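Local coordinates for uncharacterized protein (Parabacteroides merdae, PDB 4R7F) that is of unknown function but carries an N-terminal domain of the type 9 secretion system plug protein family and is built from immunoglobulin-like beta-sandwiches, at residues R52-V57 and Q79-D84; Q109-S113 and F135-E139; I14-V19 and I130-F135; P284-A288 and L339-S343; V58-A62 and R386-L390. All coordinates share one frame. Where two conformers were deposited one is given. Numbering follows the deposited sequence.

Contact 1: residues R52-V57 and Q79-D84; sequences RYAYNV and QGTTID
Antiparallel strand pairing with a G1 beta bulge joins 52-57, the start of strand 53-60, to 79-84, which carries the short strand 81-82, on one sheet of the N-terminal E-set (immunoglobulin-like) sandwich. Residues 52-57 and 81-83 are extended; Asp84 (phi/psi -98/-29) departs from this, as does Gly80, whose 76/32 belongs to position 1 of the bulge. Ala54 and Thr82 form a non-hydrogen-bonded pair, CA-CA 4.3 Å, and Tyr55 faces Thr81 in the hydrogen-bonded pair, CA-CA 5.6 Å. Ile83 N donates to Tyr53 O (2.8 Å) and Tyr55 N to Thr81 O (3.0 Å). Tyr55 O then receives both Gly80 N (2.9 Å) and, weakly, Thr81 N (3.4 Å), so two residues face one across the bulge. The side chains of Ala54 and Thr82 share one face of the sheet, those of Tyr55 and Thr81 the other. Tyr55 (chi1 p) sets its ring against 79-84, CE1 3.7 Å from Thr81 CB and CD1 3.8 Å from Ile83 CG1, and continues inward to Leu101 and Leu103 of strand 96-103. Thr82 OG1 is hydrogen-bonded to Glu123, which also makes a salt bridge with Arg52. Beyond the bulge, Gln79 (m, m) turns its amide to replace a strand partner: OE1 accepts from Val57 N at 2.9 Å, while NE2 donates to Val57 O at 3.1 Å.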
# COMPACT_ATOMS: atom_id res chain seq x y z
N ARG A 52 19.13 -3.66 -35.48
CA ARG A 52 17.87 -4.41 -35.61
C ARG A 52 17.84 -5.51 -34.56
O ARG A 52 18.62 -6.45 -34.65
CB ARG A 52 17.75 -5.04 -37.01
CG ARG A 52 17.60 -4.06 -38.15
CD ARG A 52 16.18 -3.53 -38.28
NE ARG A 52 15.35 -4.41 -39.11
CZ ARG A 52 14.12 -4.12 -39.55
NH1 ARG A 52 13.54 -2.96 -39.24
NH2 ARG A 52 13.46 -5.00 -40.29
N TYR A 53 16.96 -5.38 -33.57
CA TYR A 53 16.79 -6.47 -32.61
C TYR A 53 15.47 -7.18 -32.85
O TYR A 53 14.46 -6.55 -33.16
CB TYR A 53 16.80 -5.97 -31.17
CG TYR A 53 18.03 -5.22 -30.73
CD1 TYR A 53 19.24 -5.88 -30.54
CD2 TYR A 53 17.97 -3.86 -30.43
CE1 TYR A 53 20.37 -5.18 -30.10
CE2 TYR A 53 19.09 -3.16 -29.98
CZ TYR A 53 20.29 -3.82 -29.84
OH TYR A 53 21.39 -3.10 -29.43
N ALA A 54 15.50 -8.49 -32.68
CA ALA A 54 14.32 -9.33 -32.77
C ALA A 54 14.20 -10.23 -31.51
O ALA A 54 15.17 -10.46 -30.80
CB ALA A 54 14.43 -10.19 -34.02
N TYR A 55 13.01 -10.77 -31.24
CA TYR A 55 12.82 -11.61 -30.04
C TYR A 55 12.12 -12.94 -30.28
O TYR A 55 11.39 -13.09 -31.25
CB TYR A 55 12.05 -10.83 -28.97
CG TYR A 55 10.65 -10.46 -29.37
CD1 TYR A 55 10.41 -9.34 -30.15
CD2 TYR A 55 9.55 -11.20 -28.94
CE1 TYR A 55 9.13 -8.97 -30.51
CE2 TYR A 55 8.26 -10.84 -29.29
CZ TYR A 55 8.05 -9.72 -30.09
OH TYR A 55 6.80 -9.32 -30.49
N ASN A 56 12.38 -13.90 -29.39
CA ASN A 56 11.63 -15.15 -29.28
C ASN A 56 10.90 -15.25 -27.95
O ASN A 56 11.41 -14.83 -26.90
CB ASN A 56 12.56 -16.37 -29.33
CG ASN A 56 13.42 -16.40 -30.56
OD1 ASN A 56 13.00 -16.05 -31.67
ND2 ASN A 56 14.63 -16.85 -30.38
N VAL A 57 9.74 -15.90 -27.98
CA VAL A 57 8.94 -16.16 -26.81
C VAL A 57 9.18 -17.61 -26.36
O VAL A 57 9.03 -18.56 -27.15
CB VAL A 57 7.46 -15.90 -27.12
CG1 VAL A 57 6.59 -16.09 -25.89
CG2 VAL A 57 7.30 -14.49 -27.64
N GLN A 79 7.93 -16.37 -34.15
CA GLN A 79 9.20 -16.12 -33.52
C GLN A 79 9.99 -15.18 -34.40
O GLN A 79 9.75 -15.10 -35.61
CB GLN A 79 10.00 -17.41 -33.39
CG GLN A 79 9.38 -18.45 -32.47
CD GLN A 79 9.45 -18.10 -30.99
OE1 GLN A 79 9.22 -16.94 -30.59
NE2 GLN A 79 9.72 -19.11 -30.15
N GLY A 80 10.93 -14.48 -33.80
CA GLY A 80 11.86 -13.64 -34.55
C GLY A 80 11.25 -12.33 -35.03
O GLY A 80 11.65 -11.81 -36.05
N THR A 81 10.32 -11.79 -34.26
CA THR A 81 9.72 -10.53 -34.62
C THR A 81 10.65 -9.34 -34.31
O THR A 81 11.36 -9.34 -33.31
CB THR A 81 8.42 -10.32 -33.84
OG1 THR A 81 7.65 -11.53 -33.89
CG2 THR A 81 7.67 -9.12 -34.41
N THR A 82 10.58 -8.34 -35.18
CA THR A 82 11.42 -7.15 -35.02
C THR A 82 10.88 -6.20 -33.94
O THR A 82 9.68 -6.11 -33.66
CB THR A 82 11.67 -6.42 -36.37
OG1 THR A 82 12.24 -7.34 -37.30
CG2 THR A 82 12.66 -5.27 -36.21
N ILE A 83 11.81 -5.54 -33.26
CA ILE A 83 11.48 -4.53 -32.26
C ILE A 83 11.58 -3.17 -32.96
O ILE A 83 12.69 -2.69 -33.28
CB ILE A 83 12.40 -4.64 -31.03
CG1 ILE A 83 12.29 -6.05 -30.44
CG2 ILE A 83 12.00 -3.60 -29.98
CD1 ILE A 83 13.15 -6.29 -29.21
N ASP A 84 10.41 -2.59 -33.23
CA ASP A 84 10.31 -1.42 -34.09
C ASP A 84 10.25 -0.13 -33.27
O ASP A 84 10.69 0.89 -33.74
CB ASP A 84 9.07 -1.53 -35.01
CG ASP A 84 9.20 -2.65 -36.04
OD1 ASP A 84 10.34 -2.98 -36.42
OD2 ASP A 84 8.16 -3.20 -36.47

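Contact 2: residues Q109-S113 and F135-E139; sequences QFKVS and FSVVE
Phe110 and Ser113 supply the two ends of this contact, with Val137 between them. Phe110 adopts chi1 m and Phe135 chi1 p, which brings Phe110 CZ to 3.5 Å from Phe135 CZ; the rings meet obliquely, centroids 5.7 Å apart and planes at 58°. Phe110 CD2 also lies 4.2 Å from Val137 CG2, and Val137 (t) sets its CG1 4.1 Å from Val112 O. The segment 109-113 leaves strand 109-110 and bends at Lys111 (phi/psi -102/-19) before returning to extended geometry, so that Ser113 comes alongside strand 129-138, its CA 5.0 Å from that of Val137. In this immunoglobulin-like sandwich, the side chains of strand 129-138 alternate: Phe135 and Val137, with Glu139 just past the strand end, reach 109-113, whereas Ser136 and Val138 point away and pack on Leu390 of strand 389-397. At the polar end Ser113 (p) puts CB 3.2 Å from Val137 O and donates from OG to Glu139 OE2 at 2.7 Å. Glu139 (p, t), pointing toward 109-113, presents this OE2, which also forms a salt bridge with Arg389. Water 1 closes a small ring, accepting from Ser113 N (3.0 Å) and donating to Glu139 OE2 (2.6 Å).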
# COMPACT_ATOMS: atom_id res chain seq x y z
N GLN A 109 0.21 -12.60 -29.43
CA GLN A 109 -0.70 -12.74 -28.30
C GLN A 109 -0.47 -14.12 -27.71
O GLN A 109 0.06 -15.01 -28.39
CB GLN A 109 -2.16 -12.58 -28.72
CG GLN A 109 -2.44 -11.42 -29.66
CD GLN A 109 -2.24 -11.78 -31.11
OE1 GLN A 109 -2.68 -12.83 -31.58
NE2 GLN A 109 -1.55 -10.91 -31.84
N PHE A 110 -0.85 -14.29 -26.45
CA PHE A 110 -0.59 -15.53 -25.73
C PHE A 110 -1.86 -16.36 -25.66
O PHE A 110 -2.95 -15.82 -25.51
CB PHE A 110 -0.10 -15.23 -24.32
CG PHE A 110 1.08 -14.31 -24.28
CD1 PHE A 110 2.30 -14.73 -24.74
CD2 PHE A 110 0.96 -13.03 -23.77
CE1 PHE A 110 3.39 -13.88 -24.72
CE2 PHE A 110 2.05 -12.19 -23.72
CZ PHE A 110 3.26 -12.62 -24.21
N LYS A 111 -1.71 -17.67 -25.74
CA LYS A 111 -2.83 -18.57 -25.69
C LYS A 111 -3.00 -19.23 -24.35
O LYS A 111 -4.06 -19.77 -24.10
CB LYS A 111 -2.65 -19.66 -26.74
CG LYS A 111 -2.81 -19.18 -28.15
CD LYS A 111 -2.52 -20.30 -29.12
CE LYS A 111 -2.82 -19.84 -30.53
NZ LYS A 111 -2.33 -20.84 -31.50
N VAL A 112 -1.97 -19.24 -23.49
CA VAL A 112 -2.06 -19.96 -22.21
C VAL A 112 -1.39 -19.14 -21.12
O VAL A 112 -0.61 -18.23 -21.39
CB VAL A 112 -1.39 -21.36 -22.22
CG1 VAL A 112 -2.15 -22.34 -23.14
CG2 VAL A 112 0.07 -21.25 -22.62
N SER A 113 -1.69 -19.48 -19.88
CA SER A 113 -1.08 -18.81 -18.78
C SER A 113 0.30 -19.40 -18.54
O SER A 113 0.70 -20.37 -19.18
CB SER A 113 -1.97 -18.98 -17.55
OG SER A 113 -1.93 -20.30 -17.08
N PHE A 135 8.47 -12.53 -17.41
CA PHE A 135 7.22 -12.08 -16.81
C PHE A 135 6.25 -13.25 -16.81
O PHE A 135 6.48 -14.28 -17.45
CB PHE A 135 6.61 -10.88 -17.58
CG PHE A 135 6.22 -11.20 -18.99
CD1 PHE A 135 7.13 -11.06 -20.03
CD2 PHE A 135 4.94 -11.67 -19.29
CE1 PHE A 135 6.78 -11.38 -21.33
CE2 PHE A 135 4.58 -12.01 -20.58
CZ PHE A 135 5.50 -11.86 -21.61
N SER A 136 5.17 -13.09 -16.06
CA SER A 136 4.20 -14.16 -15.98
C SER A 136 2.82 -13.68 -16.42
O SER A 136 2.47 -12.50 -16.30
CB SER A 136 4.13 -14.69 -14.55
OG SER A 136 5.37 -15.26 -14.13
N VAL A 137 2.03 -14.64 -16.88
CA VAL A 137 0.69 -14.40 -17.33
C VAL A 137 -0.25 -15.27 -16.52
O VAL A 137 -0.12 -16.51 -16.54
CB VAL A 137 0.56 -14.77 -18.79
CG1 VAL A 137 -0.90 -14.72 -19.23
CG2 VAL A 137 1.42 -13.84 -19.64
N VAL A 138 -1.16 -14.62 -15.78
CA VAL A 138 -2.08 -15.31 -14.85
C VAL A 138 -3.51 -15.42 -15.43
O VAL A 138 -3.99 -14.50 -16.09
CB VAL A 138 -2.06 -14.67 -13.43
CG1 VAL A 138 -2.39 -13.18 -13.42
CG2 VAL A 138 -2.98 -15.41 -12.48
N GLU A 139 -4.13 -16.58 -15.24
CA GLU A 139 -5.58 -16.79 -15.40
C GLU A 139 -6.15 -16.91 -14.01
O GLU A 139 -6.10 -17.96 -13.40
CB GLU A 139 -5.91 -18.02 -16.26
CG GLU A 139 -5.17 -19.29 -15.88
CD GLU A 139 -5.44 -20.48 -16.80
OE1 GLU A 139 -6.62 -20.76 -17.04
OE2 GLU A 139 -4.46 -21.14 -17.24
O HOH W 1 -3.82 -21.57 -19.74

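Contact 3: residues I14-V19 and I130-F135; sequences IKTLQV and IFTACF
Ile14, Leu17 and Val19 bury the most surface here, and all three point from strand 14-19 toward strand 130-135 across the hydrophobic interior of the N-terminal sandwich. The segment axes approach to 7.7 Å and run nearly parallel, at a crossing angle of -23°; the CA atoms of Ile14 and Ile130 are 7.6 Å apart, those of Val19 and Ala133 6.7 Å. Strand 14-21 is at the edge of one antiparallel sheet, next to 39-46, while 129-138 belongs to the opposing one. Ile14 (m, m) places CD1 3.7 Å from Ile130 CD1 and CG2 3.9 Å from Phe131 CD2. Thr16, with phi/psi of 62/45, breaks the regular strand alternation, and Leu17, following it, again faces inward. Leu17 (t, p) sets CD1 over the face of the Phe131 ring, 3.9 Å from its centroid and 24° off the normal, a CH-pi contact; Phe43 meets the same ring edge-to-face. Val19 (t) straddles the far end, CG2 3.6 Å from Ala133 CB and CG1 3.6 Å from Cys134 O and 4.3 Å from Phe135 CB. With aliphatic and aromatic groups doing the work, the two sheets are held together at this point by close-packed apolar surfaces rather than by polar bonds.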
# COMPACT_ATOMS: atom_id res chain seq x y z
N ILE A 14 23.91 -3.37 -23.81
CA ILE A 14 22.51 -3.25 -23.37
C ILE A 14 22.48 -2.74 -21.92
O ILE A 14 23.16 -3.27 -21.05
CB ILE A 14 21.83 -4.67 -23.48
CG1 ILE A 14 21.79 -5.15 -24.93
CG2 ILE A 14 20.44 -4.72 -22.84
CD1 ILE A 14 21.05 -4.23 -25.87
N LYS A 15 21.67 -1.73 -21.63
CA LYS A 15 21.60 -1.21 -20.27
C LYS A 15 20.17 -0.90 -19.93
O LYS A 15 19.33 -0.71 -20.82
CB LYS A 15 22.40 0.07 -20.12
CG LYS A 15 23.88 -0.05 -20.43
CD LYS A 15 24.60 -0.85 -19.36
CE LYS A 15 26.11 -0.77 -19.58
NZ LYS A 15 26.86 -2.02 -19.24
N THR A 16 19.90 -0.90 -18.62
CA THR A 16 18.67 -0.36 -18.05
C THR A 16 17.48 -1.13 -18.57
O THR A 16 16.45 -0.57 -18.98
CB THR A 16 18.57 1.16 -18.33
OG1 THR A 16 19.83 1.76 -18.00
CG2 THR A 16 17.49 1.80 -17.51
N LEU A 17 17.65 -2.45 -18.56
CA LEU A 17 16.55 -3.35 -18.85
C LEU A 17 15.50 -3.26 -17.75
O LEU A 17 15.80 -3.50 -16.60
CB LEU A 17 17.04 -4.77 -18.95
CG LEU A 17 15.97 -5.82 -19.19
CD1 LEU A 17 15.33 -5.65 -20.56
CD2 LEU A 17 16.61 -7.20 -19.09
N GLN A 18 14.28 -2.90 -18.14
CA GLN A 18 13.14 -2.87 -17.26
C GLN A 18 12.03 -3.75 -17.81
O GLN A 18 11.75 -3.74 -19.01
CB GLN A 18 12.58 -1.45 -17.15
CG GLN A 18 13.58 -0.44 -16.62
CD GLN A 18 13.01 0.97 -16.54
OE1 GLN A 18 13.22 1.81 -17.44
NE2 GLN A 18 12.29 1.23 -15.48
N VAL A 19 11.42 -4.50 -16.90
CA VAL A 19 10.22 -5.28 -17.11
C VAL A 19 9.16 -4.83 -16.09
O VAL A 19 9.32 -5.00 -14.88
CB VAL A 19 10.54 -6.76 -16.94
CG1 VAL A 19 9.29 -7.60 -17.20
CG2 VAL A 19 11.69 -7.14 -17.86
N ILE A 130 21.23 -11.61 -26.38
CA ILE A 130 21.77 -10.47 -25.67
C ILE A 130 21.12 -10.15 -24.32
O ILE A 130 21.76 -9.53 -23.47
CB ILE A 130 21.81 -9.19 -26.53
CG1 ILE A 130 20.42 -8.72 -26.92
CG2 ILE A 130 22.69 -9.39 -27.75
CD1 ILE A 130 20.46 -7.40 -27.65
N PHE A 131 19.84 -10.48 -24.17
CA PHE A 131 19.19 -10.46 -22.86
C PHE A 131 17.94 -11.32 -22.89
O PHE A 131 17.41 -11.62 -23.93
CB PHE A 131 18.89 -9.05 -22.40
CG PHE A 131 17.71 -8.38 -23.07
CD1 PHE A 131 16.41 -8.67 -22.69
CD2 PHE A 131 17.92 -7.41 -24.04
CE1 PHE A 131 15.33 -8.03 -23.26
CE2 PHE A 131 16.84 -6.76 -24.62
CZ PHE A 131 15.56 -7.07 -24.24
N THR A 132 17.52 -11.72 -21.71
CA THR A 132 16.25 -12.38 -21.45
C THR A 132 15.42 -11.49 -20.51
O THR A 132 15.94 -10.97 -19.53
CB THR A 132 16.55 -13.72 -20.80
OG1 THR A 132 17.39 -14.45 -21.69
CG2 THR A 132 15.32 -14.52 -20.55
N ALA A 133 14.16 -11.26 -20.85
CA ALA A 133 13.22 -10.57 -19.96
C ALA A 133 12.07 -11.50 -19.62
O ALA A 133 11.48 -12.10 -20.50
CB ALA A 133 12.70 -9.33 -20.59
N CYS A 134 11.79 -11.62 -18.33
CA CYS A 134 10.87 -12.64 -17.83
C CYS A 134 9.66 -12.00 -17.14
O CYS A 134 9.82 -11.06 -16.35
CB CYS A 134 11.59 -13.53 -16.81
SG CYS A 134 12.72 -14.74 -17.49
N PHE A 135 8.47 -12.53 -17.41
CA PHE A 135 7.22 -12.08 -16.81
C PHE A 135 6.25 -13.25 -16.81
O PHE A 135 6.48 -14.28 -17.45
CB PHE A 135 6.61 -10.88 -17.58
CG PHE A 135 6.22 -11.20 -18.99
CD1 PHE A 135 7.13 -11.06 -20.03
CD2 PHE A 135 4.94 -11.67 -19.29
CE1 PHE A 135 6.78 -11.38 -21.33
CE2 PHE A 135 4.58 -12.01 -20.58
CZ PHE A 135 5.50 -11.86 -21.61

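Contact 4: residues P284-A288 and L339-S343; sequences PDTEA and LKQGS
Pro284 opens the short helix 284-287, and its carbonyl O receives Ala288 N at 2.9 Å while lying 3.5 Å from Lys340 CE. Next, the CA-to-CB bond of Asp285 points away from 339-343, yet its carbonyl O accepts from Lys340 NZ at 2.8 Å, and water 2 links Asp285 OD1 (2.9 Å) to the same Lys340 NZ (2.8 Å). Lys340 achieves this with a fully extended all-t side chain. Glu287 adds its carbonyl O, joined through water 3 to Gln341 OE1, 2.9 Å from each; Gln341 OE1 also accepts from Asp289 N. Ala288, where the chain leaves helical geometry (phi/psi -73/135), packs CB 3.7 Å from Lys340 CG and 4.1 Å from Gln341 CB, its CA 5.4 Å from that of Gln341. The helix, which leads into strand 290-298, rests on the junction between strands 332-340 and 342-352. Lys340 is shared between a helix carbonyl, a water and Asp44, whose carboxylate meets its charge in a salt bridge.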
# COMPACT_ATOMS: atom_id res chain seq x y z
N PRO A 284 12.61 11.25 -19.94
CA PRO A 284 13.87 10.74 -19.40
C PRO A 284 14.41 9.50 -20.15
O PRO A 284 15.64 9.29 -20.25
CB PRO A 284 13.50 10.41 -17.95
CG PRO A 284 12.25 11.14 -17.66
CD PRO A 284 11.52 11.16 -18.95
N ASP A 285 13.52 8.67 -20.69
CA ASP A 285 13.97 7.51 -21.44
C ASP A 285 14.87 7.82 -22.62
O ASP A 285 15.61 6.94 -23.05
CB ASP A 285 12.78 6.63 -21.90
CG ASP A 285 12.11 5.88 -20.74
OD1 ASP A 285 12.70 5.80 -19.65
OD2 ASP A 285 10.98 5.36 -20.93
N THR A 286 14.80 9.04 -23.17
CA THR A 286 15.77 9.48 -24.21
C THR A 286 16.65 10.69 -23.81
O THR A 286 17.59 11.04 -24.53
CB THR A 286 15.05 9.83 -25.52
OG1 THR A 286 14.06 10.83 -25.27
CG2 THR A 286 14.39 8.60 -26.13
N GLU A 287 16.38 11.30 -22.67
CA GLU A 287 17.07 12.52 -22.26
C GLU A 287 18.04 12.29 -21.08
O GLU A 287 18.98 13.06 -20.86
CB GLU A 287 16.04 13.59 -21.90
CG GLU A 287 15.18 14.07 -23.07
CD GLU A 287 14.09 15.05 -22.63
OE1 GLU A 287 13.19 14.68 -21.86
OE2 GLU A 287 14.14 16.21 -23.04
N ALA A 288 17.83 11.21 -20.34
CA ALA A 288 18.70 10.88 -19.21
C ALA A 288 20.04 10.37 -19.71
O ALA A 288 20.09 9.55 -20.63
CB ALA A 288 18.05 9.84 -18.35
N LEU A 339 25.38 3.80 -15.07
CA LEU A 339 23.97 3.89 -14.77
C LEU A 339 23.36 5.15 -15.41
O LEU A 339 23.98 6.24 -15.48
CB LEU A 339 23.76 3.97 -13.24
CG LEU A 339 24.11 2.69 -12.47
CD1 LEU A 339 24.02 2.90 -10.97
CD2 LEU A 339 23.20 1.56 -12.87
N LYS A 340 22.13 4.97 -15.88
CA LYS A 340 21.29 6.05 -16.38
C LYS A 340 20.74 6.84 -15.21
O LYS A 340 20.32 6.29 -14.19
CB LYS A 340 20.16 5.47 -17.20
CG LYS A 340 19.40 6.44 -18.08
CD LYS A 340 18.29 5.71 -18.83
CE LYS A 340 17.76 6.51 -20.00
NZ LYS A 340 17.17 5.65 -21.05
N GLN A 341 20.75 8.15 -15.37
CA GLN A 341 20.28 9.07 -14.35
C GLN A 341 18.89 8.76 -13.83
O GLN A 341 17.99 8.43 -14.61
CB GLN A 341 20.24 10.48 -14.91
CG GLN A 341 21.57 11.09 -15.22
CD GLN A 341 21.37 12.47 -15.81
OE1 GLN A 341 21.03 12.59 -16.99
NE2 GLN A 341 21.54 13.49 -14.99
N GLY A 342 18.71 8.93 -12.52
CA GLY A 342 17.43 8.68 -11.85
C GLY A 342 17.57 8.47 -10.34
O GLY A 342 18.59 8.83 -9.75
N SER A 343 16.52 7.90 -9.74
CA SER A 343 16.49 7.52 -8.32
C SER A 343 16.66 6.03 -8.23
O SER A 343 15.89 5.28 -8.86
CB SER A 343 15.15 7.88 -7.65
OG SER A 343 14.82 9.24 -7.88
O HOH W 2 15.16 4.30 -19.58
O HOH W 3 20.45 14.64 -18.94

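Contact 5: residues V58-A62 and R386-L390; sequences VHCNA and RYDRL
Two hydrogen bonds exchange main chain and side chain between the end of strand 53-60 and the approach to strand 389-397: Ala62 N donates to Asp388 OD2 (2.7 Å, nearly straight at 172°), and Asp388 N donates to Asn61 OD1 (3.1 Å). Asn61 and Asp388, both chi1 m, have CA atoms 5.2 Å apart; the other carboxylate oxygen of Asp388, OD1, makes a salt bridge with Lys182. Waters extend the pairing. Water 4 donates to Cys60 O and Asp388 O (2.7 Å each), while water 5 accepts from Asn61 ND2 (2.7 Å) and donates to Arg386 O (2.7 Å). Outward from these, Ala62 CB lies 3.3 Å from Asp388 OD2, and His59 CE1 packs on Tyr387 CD2 at 3.6 Å, the rings oblique with planes at 75°. The His59 imidazole is hydrogen-bonded to Ser67 and to the carbonyl of Ser113. The contact joins the N-terminal sandwich to the sheet of strands 181-187, 373-380 and 389-397, with Ala62 lying on Phe184 and Tyr379.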
# COMPACT_ATOMS: atom_id res chain seq x y z
N VAL A 58 9.59 -17.77 -25.10
CA VAL A 58 9.81 -19.10 -24.53
C VAL A 58 8.81 -19.32 -23.42
O VAL A 58 8.71 -18.53 -22.48
CB VAL A 58 11.22 -19.28 -23.96
CG1 VAL A 58 11.34 -20.64 -23.30
CG2 VAL A 58 12.29 -19.14 -25.04
N HIS A 59 8.03 -20.38 -23.54
CA HIS A 59 7.11 -20.72 -22.50
C HIS A 59 7.82 -21.61 -21.47
O HIS A 59 8.46 -22.61 -21.85
CB HIS A 59 5.87 -21.41 -23.03
CG HIS A 59 4.84 -21.62 -21.97
ND1 HIS A 59 4.77 -22.77 -21.22
CD2 HIS A 59 3.89 -20.78 -21.48
CE1 HIS A 59 3.78 -22.65 -20.35
NE2 HIS A 59 3.25 -21.45 -20.47
N CYS A 60 7.65 -21.27 -20.18
CA CYS A 60 8.32 -21.96 -19.09
C CYS A 60 7.36 -22.54 -18.07
O CYS A 60 6.25 -22.08 -17.87
CB CYS A 60 9.28 -21.01 -18.36
SG CYS A 60 10.55 -20.28 -19.42
N ASN A 61 7.84 -23.55 -17.39
CA ASN A 61 7.11 -24.10 -16.27
C ASN A 61 7.31 -23.30 -14.99
O ASN A 61 7.99 -22.28 -15.01
CB ASN A 61 7.44 -25.59 -16.15
CG ASN A 61 6.64 -26.41 -17.17
OD1 ASN A 61 5.54 -26.00 -17.60
ND2 ASN A 61 7.18 -27.53 -17.58
N ALA A 62 6.67 -23.72 -13.90
CA ALA A 62 6.66 -22.96 -12.67
C ALA A 62 8.06 -22.60 -12.18
O ALA A 62 8.27 -21.49 -11.70
CB ALA A 62 5.92 -23.73 -11.60
N ARG A 386 0.15 -30.83 -19.74
CA ARG A 386 1.45 -30.76 -20.41
C ARG A 386 2.33 -29.61 -19.90
O ARG A 386 3.50 -29.49 -20.31
CB ARG A 386 1.24 -30.65 -21.92
CG ARG A 386 0.50 -31.83 -22.53
CD ARG A 386 0.11 -31.61 -23.99
NE ARG A 386 1.10 -30.88 -24.82
CZ ARG A 386 2.28 -31.36 -25.19
NH1 ARG A 386 2.69 -32.54 -24.77
NH2 ARG A 386 3.09 -30.64 -25.98
N TYR A 387 1.77 -28.76 -19.04
CA TYR A 387 2.44 -27.51 -18.63
C TYR A 387 1.82 -26.93 -17.36
O TYR A 387 0.71 -27.31 -16.96
CB TYR A 387 2.42 -26.46 -19.74
CG TYR A 387 1.08 -25.79 -19.94
CD1 TYR A 387 0.02 -26.48 -20.56
CD2 TYR A 387 0.85 -24.50 -19.47
CE1 TYR A 387 -1.24 -25.89 -20.70
CE2 TYR A 387 -0.40 -23.89 -19.63
CZ TYR A 387 -1.44 -24.58 -20.25
OH TYR A 387 -2.67 -23.98 -20.42
N ASP A 388 2.58 -26.05 -16.72
CA ASP A 388 2.17 -25.40 -15.49
C ASP A 388 1.39 -24.13 -15.81
O ASP A 388 1.96 -23.15 -16.32
CB ASP A 388 3.39 -25.01 -14.66
CG ASP A 388 4.07 -26.18 -13.99
OD1 ASP A 388 3.41 -27.18 -13.67
OD2 ASP A 388 5.30 -26.09 -13.75
N ARG A 389 0.10 -24.14 -15.47
CA ARG A 389 -0.73 -22.94 -15.50
C ARG A 389 -0.52 -22.13 -14.26
O ARG A 389 -0.28 -22.68 -13.18
CB ARG A 389 -2.20 -23.32 -15.59
CG ARG A 389 -2.56 -23.97 -16.92
CD ARG A 389 -3.86 -24.75 -16.82
NE ARG A 389 -5.00 -23.85 -16.65
CZ ARG A 389 -6.24 -24.27 -16.38
NH1 ARG A 389 -6.46 -25.56 -16.18
NH2 ARG A 389 -7.24 -23.43 -16.26
N LEU A 390 -0.61 -20.82 -14.43
CA LEU A 390 -0.53 -19.91 -13.34
C LEU A 390 -1.96 -19.46 -13.05
O LEU A 390 -2.53 -18.67 -13.79
CB LEU A 390 0.38 -18.75 -13.74
CG LEU A 390 0.51 -17.59 -12.75
CD1 LEU A 390 0.97 -18.14 -11.43
CD2 LEU A 390 1.46 -16.49 -13.22
O HOH W 4 4.31 -21.87 -15.95
O HOH W 5 6.11 -28.89 -19.71

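In the fold
Contacts 1, 2 and 3 lie in the N-terminal sandwich. Contact 1 pairs strand 53-60 with the short strand 81-82, contact 3 packs strand 129-138 of that sheet against the opposing sheet, and contact 2 extends along 129-138, sharing Phe135 with contact 3. Along the chain, contact 1 is nested within contact 3 and precedes contact 2, which crosses contact 3. Contact 5 continues strand 53-60 and encloses contacts 2 and 4; its centre is 9 Å from that of contact 2. It joins the N-terminal domain directly to strand 389-397, whereas contact 4, 35 Å from it between centres, lies within the later chain and touches that domain where Lys340 meets Thr16 of contact 3.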